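Local coordinates for uncharacterized protein (Thermotoga maritima, PDB 1VMJ) that is of unproven function but belongs to the YjbQ (UPF0047) family, forms a trimer with bound sodium, and is a putative thiamin phosphate synthase, at residues A[81-86]-A[104-109]; A[61-66]-A[108-113]; A[26-31]-A[74-79]. One frame throughout, in Å; residues are numbered along the deposited sequence.

Interaction 1. Residues A[81-86]-A[104-109]; sequences KLAPEK and HLKRTI. With NA (sodium ion), chain B.
The flat carbonyl of Ala83 is met at its oxygen by Lys106. Lys106 NZ donates to Ala83 O over 2.7 Å and stands 21° out of the carbonyl plane. The other flat group is the His104 imidazole, which takes no part in the packing between the two segments. His104 NE2 binds the sodium ion at 2.1 Å, with three waters, His93 and Asn100 as the other ligands. Its ND1 is bonded to Asn65 OD1 of the second subunit, so both ring nitrogens are held.

The Lys106 chain runs nearly extended and bends only at its last torsion (chi4 68°), which places NZ beside the loop. The same ammonium also forms salt bridges with Asp102 and Glu80. This probably keeps it charged although the residue is buried. Ala83 is the first residue to leave the helix, and its carbonyl takes the bond from Lys106.

The rest is apolar. Ala83 CB rests against Leu105 CB at 3.7 Å and against Lys106 CG at 4.0 Å. Leu82 and Ile109 cross at about a right angle, with their CD1 atoms 4.2 Å apart.

The second subunit packs on Leu105 and Ile109. Leu82 and Ile109 also meet their own counterparts in the third subunit. The contact sets the C-terminal end of helix 69-82 against helix 101-110, and Ile109 also touches Trp78 and Leu79 of helix 69-82.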
loop_
_atom_site.group_PDB
_atom_site.type_symbol
_atom_site.label_atom_id
_atom_site.label_comp_id
_atom_site.label_asym_id
_atom_site.label_seq_id
_atom_site.Cartn_x
_atom_site.Cartn_y
_atom_site.Cartn_z
ATOM N N LYS A 81 10.486 -17.098 2.378
ATOM C CA LYS A 81 10.460 -17.290 3.816
ATOM C C LYS A 81 9.123 -16.884 4.404
ATOM O O LYS A 81 8.566 -17.595 5.220
ATOM C CB LYS A 81 11.607 -16.532 4.469
ATOM C CG LYS A 81 11.636 -16.680 5.981
ATOM C CD LYS A 81 12.953 -16.206 6.592
ATOM N N LEU A 82 8.596 -15.743 4.000
ATOM C CA LEU A 82 7.353 -15.255 4.578
ATOM C C LEU A 82 6.119 -15.962 4.069
ATOM O O LEU A 82 5.130 -16.079 4.806
ATOM C CB LEU A 82 7.200 -13.773 4.291
ATOM C CG LEU A 82 8.216 -12.810 4.876
ATOM C CD1 LEU A 82 7.828 -11.404 4.521
ATOM C CD2 LEU A 82 8.314 -13.002 6.357
ATOM N N ALA A 83 6.162 -16.414 2.809
ATOM C CA ALA A 83 5.001 -17.004 2.142
ATOM C C ALA A 83 5.439 -18.094 1.174
ATOM O O ALA A 83 5.392 -17.920 -0.033
ATOM C CB ALA A 83 4.240 -15.905 1.420
ATOM N N PRO A 84 5.915 -19.222 1.711
ATOM C CA PRO A 84 6.467 -20.291 0.903
ATOM C C PRO A 84 5.494 -20.861 -0.111
ATOM O O PRO A 84 4.341 -21.084 0.187
ATOM C CB PRO A 84 6.875 -21.347 1.927
ATOM C CG PRO A 84 6.170 -20.990 3.134
ATOM C CD PRO A 84 6.017 -19.527 3.137
ATOM N N GLU A 85 6.001 -21.093 -1.321
ATOM C CA GLU A 85 5.220 -21.708 -2.369
ATOM C C GLU A 85 4.721 -23.086 -1.965
ATOM O O GLU A 85 3.553 -23.424 -2.187
ATOM C CB GLU A 85 6.077 -21.836 -3.621
ATOM C CG GLU A 85 5.332 -22.422 -4.797
ATOM C CD GLU A 85 6.206 -22.575 -6.032
ATOM O OE1 GLU A 85 7.296 -21.949 -6.120
ATOM O OE2 GLU A 85 5.771 -23.315 -6.942
ATOM N N LYS A 86 5.629 -23.883 -1.399
ATOM C CA LYS A 86 5.426 -25.310 -1.122
ATOM C C LYS A 86 5.599 -25.638 0.361
ATOM O O LYS A 86 6.295 -24.897 1.069
ATOM C CB LYS A 86 6.407 -26.150 -1.945
ATOM C CG LYS A 86 6.095 -26.099 -3.439
ATOM C CD LYS A 86 6.980 -26.965 -4.332
ATOM N N HIS A 104 -0.749 -15.131 -3.898
ATOM C CA HIS A 104 -1.688 -14.157 -3.333
ATOM C C HIS A 104 -1.081 -13.529 -2.087
ATOM O O HIS A 104 -1.257 -12.338 -1.825
ATOM C CB HIS A 104 -2.986 -14.829 -2.937
ATOM C CG HIS A 104 -3.736 -15.433 -4.075
ATOM N ND1 HIS A 104 -4.761 -14.779 -4.726
ATOM C CD2 HIS A 104 -3.642 -16.653 -4.651
ATOM C CE1 HIS A 104 -5.247 -15.564 -5.668
ATOM N NE2 HIS A 104 -4.591 -16.703 -5.644
ATOM N N LEU A 105 -0.364 -14.343 -1.317
ATOM C CA LEU A 105 0.342 -13.872 -0.112
ATOM C C LEU A 105 1.566 -13.003 -0.435
ATOM O O LEU A 105 1.723 -11.929 0.135
ATOM C CB LEU A 105 0.729 -15.068 0.801
ATOM C CG LEU A 105 -0.415 -16.006 1.161
ATOM C CD1 LEU A 105 0.089 -17.081 2.102
ATOM C CD2 LEU A 105 -1.620 -15.317 1.711
ATOM N N LYS A 106 2.408 -13.462 -1.350
ATOM C CA LYS A 106 3.584 -12.709 -1.767
ATOM C C LYS A 106 3.188 -11.327 -2.290
ATOM O O LYS A 106 3.812 -10.320 -1.968
ATOM C CB LYS A 106 4.388 -13.485 -2.821
ATOM C CG LYS A 106 5.147 -14.689 -2.330
ATOM C CD LYS A 106 5.982 -15.266 -3.465
ATOM C CE LYS A 106 6.990 -16.309 -2.992
ATOM N NZ LYS A 106 6.317 -17.520 -2.513
ATOM N N ARG A 107 2.131 -11.270 -3.104
ATOM C CA ARG A 107 1.723 -9.974 -3.669
ATOM C C ARG A 107 1.261 -9.060 -2.558
ATOM O O ARG A 107 1.451 -7.842 -2.654
ATOM C CB ARG A 107 0.673 -10.137 -4.779
ATOM C CG ARG A 107 -0.797 -9.854 -4.430
ATOM C CD ARG A 107 -1.119 -8.396 -4.278
ATOM N NE ARG A 107 -2.553 -8.095 -4.311
ATOM C CZ ARG A 107 -3.232 -7.789 -5.399
ATOM N NH1 ARG A 107 -2.651 -7.722 -6.583
ATOM N NH2 ARG A 107 -4.522 -7.516 -5.315
ATOM N N THR A 108 0.645 -9.627 -1.521
ATOM C CA THR A 108 0.190 -8.838 -0.400
ATOM C C THR A 108 1.366 -8.136 0.277
ATOM O O THR A 108 1.270 -6.953 0.605
ATOM C CB THR A 108 -0.613 -9.711 0.560
ATOM O OG1 THR A 108 -1.738 -10.258 -0.131
ATOM C CG2 THR A 108 -1.088 -8.908 1.760
ATOM N N ILE A 109 2.473 -8.839 0.465
ATOM C CA ILE A 109 3.662 -8.207 1.026
ATOM C C ILE A 109 4.167 -7.061 0.159
ATOM O O ILE A 109 4.445 -5.976 0.668
ATOM C CB ILE A 109 4.777 -9.236 1.215
ATOM C CG1 ILE A 109 4.346 -10.296 2.237
ATOM C CG2 ILE A 109 6.084 -8.584 1.638
ATOM C CD1 ILE A 109 4.104 -9.770 3.623
HETATM NA NA NA B . -5.607 -18.133 -6.818
HETATM O O HOH W 1 -6.333 -19.588 -8.079
HETATM O O HOH W 2 -7.550 -17.036 -7.055
HETATM O O HOH W 3 -5.391 -17.027 -8.697
#

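Interaction 2. Residues A[61-66]-A[108-113]; sequences SVFIND and TIMGRE
The torsions of Phe63 and Met110 bring a methyl over a ring. Phe63 has CG between the backbone N and the carbonyl carbon (chi1 66°). Met110 has CG beside its own N, and its chain then bends at chi2 and again at chi3 (-62°). The last bend puts Met110 CE over the centre of the Phe63 ring, 3.5 Å from the centroid and 9° off the ring normal. This is a CH-pi contact of a methyl on an aromatic face. Met110 SD stands farther out, 5.1 Å from the Phe63 centroid and almost on the ring normal, and the pair is also a Met-aromatic contact. The Met110 backbone comes close too, with Met110 O at 3.5 Å from Phe63 CB.

Ser61 sits beside the helix end, with OG 3.4 Å from Met110 CB. Val62 N makes a long, weak hydrogen bond to Arg112 O at 3.5 Å. Water 4 lies 2.8 Å from both Val62 O and Met110 O, between the strand and the helix end.

Gly111 leaves the helix with positive phi. A side chain here would press on the carbonyl O of Met110. Next to it, Arg112 NH1 bridges Glu113 OE1 at 2.8 Å, meeting it from above the carboxylate plane. Arg112 NE holds Glu129 of the second subunit.

The contact joins the three-stranded sheet to the five-stranded one. Strand 60-65 pairs with strand 130-135, where Phe132 lies against Phe63. Helix 101-110 turns at Gly111 into strand 113-119, whose Val114 touches Val62.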
loop_
_atom_site.group_PDB
_atom_site.type_symbol
_atom_site.label_atom_id
_atom_site.label_comp_id
_atom_site.label_asym_id
_atom_site.label_seq_id
_atom_site.Cartn_x
_atom_site.Cartn_y
_atom_site.Cartn_z
ATOM N N SER A 61 2.082 -7.942 -8.250
ATOM C CA SER A 61 2.286 -6.653 -7.582
ATOM C C SER A 61 2.799 -5.598 -8.513
ATOM O O SER A 61 3.445 -5.905 -9.500
ATOM C CB SER A 61 3.337 -6.796 -6.470
ATOM O OG SER A 61 2.861 -7.632 -5.438
ATOM N N VAL A 62 2.549 -4.342 -8.150
ATOM C CA VAL A 62 3.327 -3.209 -8.647
ATOM C C VAL A 62 3.904 -2.482 -7.429
ATOM O O VAL A 62 3.202 -2.205 -6.469
ATOM C CB VAL A 62 2.509 -2.266 -9.494
ATOM C CG1 VAL A 62 3.317 -1.049 -9.871
ATOM C CG2 VAL A 62 2.025 -2.969 -10.753
ATOM N N PHE A 63 5.210 -2.255 -7.432
ATOM C CA PHE A 63 5.909 -1.678 -6.285
ATOM C C PHE A 63 7.087 -0.885 -6.793
ATOM O O PHE A 63 7.469 -0.978 -7.971
ATOM C CB PHE A 63 6.354 -2.754 -5.286
ATOM C CG PHE A 63 7.422 -3.696 -5.834
ATOM C CD1 PHE A 63 7.093 -4.814 -6.586
ATOM C CD2 PHE A 63 8.757 -3.441 -5.608
ATOM C CE1 PHE A 63 8.082 -5.643 -7.128
ATOM C CE2 PHE A 63 9.734 -4.284 -6.092
ATOM C CZ PHE A 63 9.394 -5.378 -6.869
ATOM N N ILE A 64 7.618 -0.067 -5.890
ATOM C CA ILE A 64 8.796 0.739 -6.155
ATOM C C ILE A 64 9.940 0.308 -5.253
ATOM O O ILE A 64 9.793 0.250 -4.026
ATOM C CB ILE A 64 8.522 2.242 -5.983
ATOM C CG1 ILE A 64 7.731 2.746 -7.202
ATOM C CG2 ILE A 64 9.810 3.031 -5.871
ATOM C CD1 ILE A 64 7.037 4.049 -7.042
ATOM N N ASN A 65 11.096 0.026 -5.855
ATOM C CA ASN A 65 12.292 -0.212 -5.068
ATOM C C ASN A 65 13.518 -0.140 -5.963
ATOM O O ASN A 65 13.451 0.457 -7.000
ATOM C CB ASN A 65 12.175 -1.516 -4.251
ATOM C CG ASN A 65 12.837 -1.369 -2.883
ATOM O OD1 ASN A 65 14.068 -1.316 -2.806
ATOM N ND2 ASN A 65 12.034 -1.153 -1.831
ATOM N N ASP A 66 14.630 -0.734 -5.558
ATOM C CA ASP A 66 15.885 -0.606 -6.307
ATOM C C ASP A 66 15.943 -1.573 -7.473
ATOM O O ASP A 66 15.496 -2.711 -7.359
ATOM C CB ASP A 66 17.049 -0.951 -5.365
ATOM C CG ASP A 66 18.378 -0.303 -5.766
ATOM O OD1 ASP A 66 18.496 0.423 -6.779
ATOM O OD2 ASP A 66 19.336 -0.531 -4.996
ATOM N N THR A 108 0.645 -9.627 -1.521
ATOM C CA THR A 108 0.190 -8.838 -0.400
ATOM C C THR A 108 1.366 -8.136 0.277
ATOM O O THR A 108 1.270 -6.953 0.605
ATOM C CB THR A 108 -0.613 -9.711 0.560
ATOM O OG1 THR A 108 -1.738 -10.258 -0.131
ATOM C CG2 THR A 108 -1.088 -8.908 1.760
ATOM N N ILE A 109 2.473 -8.839 0.465
ATOM C CA ILE A 109 3.662 -8.207 1.026
ATOM C C ILE A 109 4.167 -7.061 0.159
ATOM O O ILE A 109 4.445 -5.976 0.668
ATOM C CB ILE A 109 4.777 -9.236 1.215
ATOM C CG1 ILE A 109 4.346 -10.296 2.237
ATOM C CG2 ILE A 109 6.084 -8.584 1.638
ATOM C CD1 ILE A 109 4.104 -9.770 3.623
ATOM N N MET A 110 4.306 -7.289 -1.138
ATOM C CA MET A 110 4.928 -6.283 -2.003
ATOM C C MET A 110 3.968 -5.138 -2.320
ATOM O O MET A 110 4.403 -4.005 -2.609
ATOM C CB MET A 110 5.441 -6.913 -3.292
ATOM C CG MET A 110 6.522 -7.944 -3.148
ATOM S SD MET A 110 7.944 -7.433 -2.216
ATOM C CE MET A 110 8.500 -6.098 -3.214
ATOM N N GLY A 111 2.676 -5.441 -2.284
ATOM C CA GLY A 111 1.633 -4.482 -2.573
ATOM C C GLY A 111 1.014 -4.616 -3.947
ATOM O O GLY A 111 1.623 -5.059 -4.909
ATOM N N ARG A 112 -0.212 -4.145 -4.050
ATOM C CA ARG A 112 -0.935 -4.136 -5.300
ATOM C C ARG A 112 -0.574 -3.007 -6.260
ATOM O O ARG A 112 -0.630 -3.182 -7.463
ATOM C CB ARG A 112 -2.437 -4.051 -4.982
ATOM C CG ARG A 112 -3.320 -3.770 -6.195
ATOM C CD ARG A 112 -4.770 -3.686 -5.794
ATOM N NE ARG A 112 -5.654 -3.402 -6.899
ATOM C CZ ARG A 112 -6.023 -2.185 -7.263
ATOM N NH1 ARG A 112 -5.571 -1.122 -6.626
ATOM N NH2 ARG A 112 -6.912 -2.041 -8.234
ATOM N N GLU A 113 -0.285 -1.831 -5.704
ATOM C CA GLU A 113 -0.297 -0.596 -6.469
ATOM C C GLU A 113 0.776 0.365 -5.977
ATOM O O GLU A 113 1.287 0.240 -4.862
ATOM C CB GLU A 113 -1.681 0.064 -6.420
ATOM C CG GLU A 113 -1.939 0.764 -5.097
ATOM C CD GLU A 113 -3.273 0.497 -4.345
ATOM O OE1 GLU A 113 -3.949 -0.551 -4.459
ATOM O OE2 GLU A 113 -3.621 1.395 -3.542
HETATM O O HOH W 4 3.330 -1.725 -3.740
#

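Interaction 3. Residues A[26-31]-A[74-79]; sequences RRREFI and DFEVWL
A side-on, two-nitrogen salt bridge between Arg28 and Glu76, with a few apolar contacts, ties the start of strand 29-32, an outer strand of the three-stranded sheet, to helix 69-82. Arg28 lies just ahead of the strand. The contact is partly buried. Arg28 NE donates to Glu76 OE1 over 2.9 Å, and Arg28 NH2 to Glu76 OE2 over 2.8 Å. Both bonds are nearly straight, and each oxygen accepts on its syn lone pair. The guanidinium and carboxylate planes are only 8° apart, so the carboxylate lies at the guanidinium edge, in its plane. The Arg28 chain bends at chi3 (-77°), which turns NE toward the Glu76 carboxylate.

The third guanidinium nitrogen, NH1, forms a salt bridge with Glu85. Arg28 therefore carries two acidic partners, one on the helix and one in the loop that follows it. A leucine in its place would probably leave the Glu76 carboxylate without its mate and free to turn, and would cost Glu85 a partner.

This is a helix laid against the face of an antiparallel sheet. Strand 29-31 and helix 74-79 run at 138° to each other, and their axes come within 10.5 Å.

Phe30, on the strand itself, supplies the apolar part of the contact. The ring was modelled in two conformers, and its contacts are those of one of them. Phe30 CZ is 3.9 Å from Phe75 CB, and the two side chains cross at about a right angle. Leu79 CD1 lies at the edge of the Phe30 ring, near its plane, 4.3 Å from Phe30 CZ. Phe75 turns its own ring away from the strand, towards Met110 and Leu105 of the third subunit's neighbouring surface, the former in its own chain. The Asp74 carboxylate takes hydrogen bonds from Lys92 N and His93 N of the third subunit.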
loop_
_atom_site.group_PDB
_atom_site.type_symbol
_atom_site.label_atom_id
_atom_site.label_comp_id
_atom_site.label_asym_id
_atom_site.label_seq_id
_atom_site.Cartn_x
_atom_site.Cartn_y
_atom_site.Cartn_z
ATOM N N ARG A 26 8.923 -17.470 -16.535
ATOM C CA ARG A 26 8.909 -18.291 -15.334
ATOM C C ARG A 26 7.795 -17.863 -14.386
ATOM O O ARG A 26 7.130 -16.855 -14.572
ATOM C CB ARG A 26 10.258 -18.184 -14.633
ATOM C CG ARG A 26 11.455 -18.451 -15.569
ATOM C CD ARG A 26 12.796 -18.503 -14.840
ATOM N NE ARG A 26 13.883 -18.984 -15.705
ATOM C CZ ARG A 26 14.585 -18.239 -16.568
ATOM N NH1 ARG A 26 14.332 -16.942 -16.719
ATOM N NH2 ARG A 26 15.550 -18.797 -17.294
ATOM N N ARG A 27 7.615 -18.637 -13.335
ATOM C CA ARG A 27 6.553 -18.393 -12.367
ATOM C C ARG A 27 6.668 -17.025 -11.683
ATOM O O ARG A 27 5.654 -16.337 -11.476
ATOM C CB ARG A 27 6.575 -19.491 -11.291
ATOM C CG ARG A 27 5.417 -19.452 -10.325
ATOM C CD ARG A 27 5.595 -20.503 -9.273
ATOM N NE ARG A 27 4.598 -20.415 -8.213
ATOM C CZ ARG A 27 3.507 -21.160 -8.152
ATOM N NH1 ARG A 27 3.251 -22.057 -9.093
ATOM N NH2 ARG A 27 2.666 -21.020 -7.130
ATOM N N ARG A 28 7.896 -16.709 -11.270
ATOM C CA ARG A 28 8.166 -15.461 -10.575
ATOM C C ARG A 28 9.226 -14.658 -11.327
ATOM O O ARG A 28 10.213 -15.223 -11.814
ATOM C CB ARG A 28 8.631 -15.709 -9.141
ATOM C CG ARG A 28 7.629 -16.480 -8.288
ATOM C CD ARG A 28 7.869 -16.334 -6.794
ATOM N NE ARG A 28 8.976 -17.165 -6.346
ATOM C CZ ARG A 28 8.880 -18.472 -6.085
ATOM N NH1 ARG A 28 7.732 -19.108 -6.228
ATOM N NH2 ARG A 28 9.948 -19.152 -5.693
ATOM N N GLU A 29 9.036 -13.344 -11.362
ATOM C CA GLU A 29 9.928 -12.423 -12.060
ATOM C C GLU A 29 9.658 -10.998 -11.626
ATOM O O GLU A 29 8.519 -10.668 -11.357
ATOM C CB GLU A 29 9.748 -12.535 -13.583
ATOM C CG GLU A 29 10.790 -11.712 -14.350
ATOM C CD GLU A 29 10.732 -11.856 -15.868
ATOM O OE1 GLU A 29 9.948 -12.687 -16.378
ATOM O OE2 GLU A 29 11.512 -11.120 -16.541
ATOM N N PHE A 30 10.708 -10.175 -11.529
ATOM C CA PHE A 30 10.552 -8.735 -11.368
ATOM C C PHE A 30 10.910 -8.076 -12.691
ATOM O O PHE A 30 11.964 -8.383 -13.274
ATOM C CB PHE A 30 11.449 -8.203 -10.259
ATOM C CG PHE A 30 11.186 -8.832 -8.920
ATOM C CD1 PHE A 30 10.006 -8.598 -8.243
ATOM C CD2 PHE A 30 12.138 -9.656 -8.323
ATOM C CE1 PHE A 30 9.774 -9.176 -7.005
ATOM C CE2 PHE A 30 11.902 -10.242 -7.085
ATOM C CZ PHE A 30 10.730 -10.000 -6.429
ATOM N N ILE A 31 10.055 -7.188 -13.155
ATOM C CA ILE A 31 10.278 -6.480 -14.409
ATOM C C ILE A 31 10.244 -4.979 -14.171
ATOM O O ILE A 31 9.275 -4.473 -13.647
ATOM C CB ILE A 31 9.222 -6.872 -15.453
ATOM C CG1 ILE A 31 9.314 -8.373 -15.741
ATOM C CG2 ILE A 31 9.409 -6.058 -16.749
ATOM C CD1 ILE A 31 8.284 -8.878 -16.683
ATOM N N ASP A 74 17.438 -11.023 -2.914
ATOM C CA ASP A 74 17.025 -10.947 -1.518
ATOM C C ASP A 74 15.503 -10.939 -1.358
ATOM O O ASP A 74 14.980 -11.613 -0.484
ATOM C CB ASP A 74 17.613 -9.698 -0.852
ATOM C CG ASP A 74 19.144 -9.705 -0.815
ATOM O OD1 ASP A 74 19.743 -10.810 -0.817
ATOM O OD2 ASP A 74 19.748 -8.622 -0.782
ATOM N N PHE A 75 14.783 -10.224 -2.218
ATOM C CA PHE A 75 13.315 -10.239 -2.158
ATOM C C PHE A 75 12.781 -11.658 -2.419
ATOM O O PHE A 75 11.851 -12.105 -1.766
ATOM C CB PHE A 75 12.677 -9.242 -3.155
ATOM C CG PHE A 75 12.550 -7.847 -2.630
ATOM C CD1 PHE A 75 11.715 -7.559 -1.575
ATOM C CD2 PHE A 75 13.217 -6.810 -3.246
ATOM C CE1 PHE A 75 11.575 -6.244 -1.131
ATOM C CE2 PHE A 75 13.084 -5.513 -2.792
ATOM C CZ PHE A 75 12.270 -5.234 -1.745
ATOM N N GLU A 76 13.345 -12.344 -3.402
ATOM C CA GLU A 76 12.924 -13.720 -3.704
ATOM C C GLU A 76 13.065 -14.614 -2.482
ATOM O O GLU A 76 12.128 -15.346 -2.094
ATOM C CB GLU A 76 13.719 -14.264 -4.899
ATOM C CG GLU A 76 13.746 -15.781 -5.028
ATOM C CD GLU A 76 12.424 -16.424 -5.410
ATOM O OE1 GLU A 76 11.515 -15.743 -5.913
ATOM O OE2 GLU A 76 12.311 -17.658 -5.222
ATOM N N VAL A 77 14.235 -14.566 -1.871
ATOM C CA VAL A 77 14.512 -15.383 -0.683
ATOM C C VAL A 77 13.563 -15.010 0.475
ATOM O O VAL A 77 13.016 -15.864 1.154
ATOM C CB VAL A 77 15.988 -15.222 -0.236
ATOM C CG1 VAL A 77 16.213 -15.855 1.124
ATOM C CG2 VAL A 77 16.917 -15.811 -1.299
ATOM N N TRP A 78 13.369 -13.714 0.676
ATOM C CA TRP A 78 12.532 -13.213 1.777
ATOM C C TRP A 78 11.069 -13.555 1.613
ATOM O O TRP A 78 10.423 -13.990 2.550
ATOM C CB TRP A 78 12.715 -11.716 1.826
ATOM C CG TRP A 78 12.027 -10.991 2.886
ATOM C CD1 TRP A 78 12.221 -11.130 4.224
ATOM C CD2 TRP A 78 11.099 -9.919 2.724
ATOM N NE1 TRP A 78 11.454 -10.210 4.914
ATOM C CE2 TRP A 78 10.765 -9.458 4.008
ATOM C CE3 TRP A 78 10.514 -9.294 1.610
ATOM C CZ2 TRP A 78 9.872 -8.410 4.212
ATOM C CZ3 TRP A 78 9.618 -8.239 1.824
ATOM C CH2 TRP A 78 9.308 -7.818 3.108
ATOM N N LEU A 79 10.560 -13.412 0.406
ATOM C CA LEU A 79 9.181 -13.724 0.143
ATOM C C LEU A 79 8.926 -15.205 0.256
ATOM O O LEU A 79 7.832 -15.615 0.650
ATOM C CB LEU A 79 8.766 -13.232 -1.247
ATOM C CG LEU A 79 8.686 -11.714 -1.419
ATOM C CD1 LEU A 79 8.627 -11.289 -2.893
ATOM C CD2 LEU A 79 7.467 -11.183 -0.647
#

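In the fold
The three contacts lie close together: the centres of interactions 1 and 3 are about 10 Å apart, 2 and 3 about 12 Å, and 1 and 2 about 13 Å. Interactions 1 and 3 share helix 69-82, and interactions 1 and 2 share helix 101-110. Interactions 2 and 3 both reach the three-stranded sheet. Along the chain, interaction 3 closes before interaction 1 opens, whereas 2 and 3 alternate. Interactions 2 and 3 touch through Phe63 and Phe30 and through Met110 and Phe75. Ile109, shared by 1 and 2, meets Trp78 and Leu79; Glu85 and Arg28 join 1 to 3. Neighbouring subunits reach all three contacts, so this packing is continuous with the trimer interface.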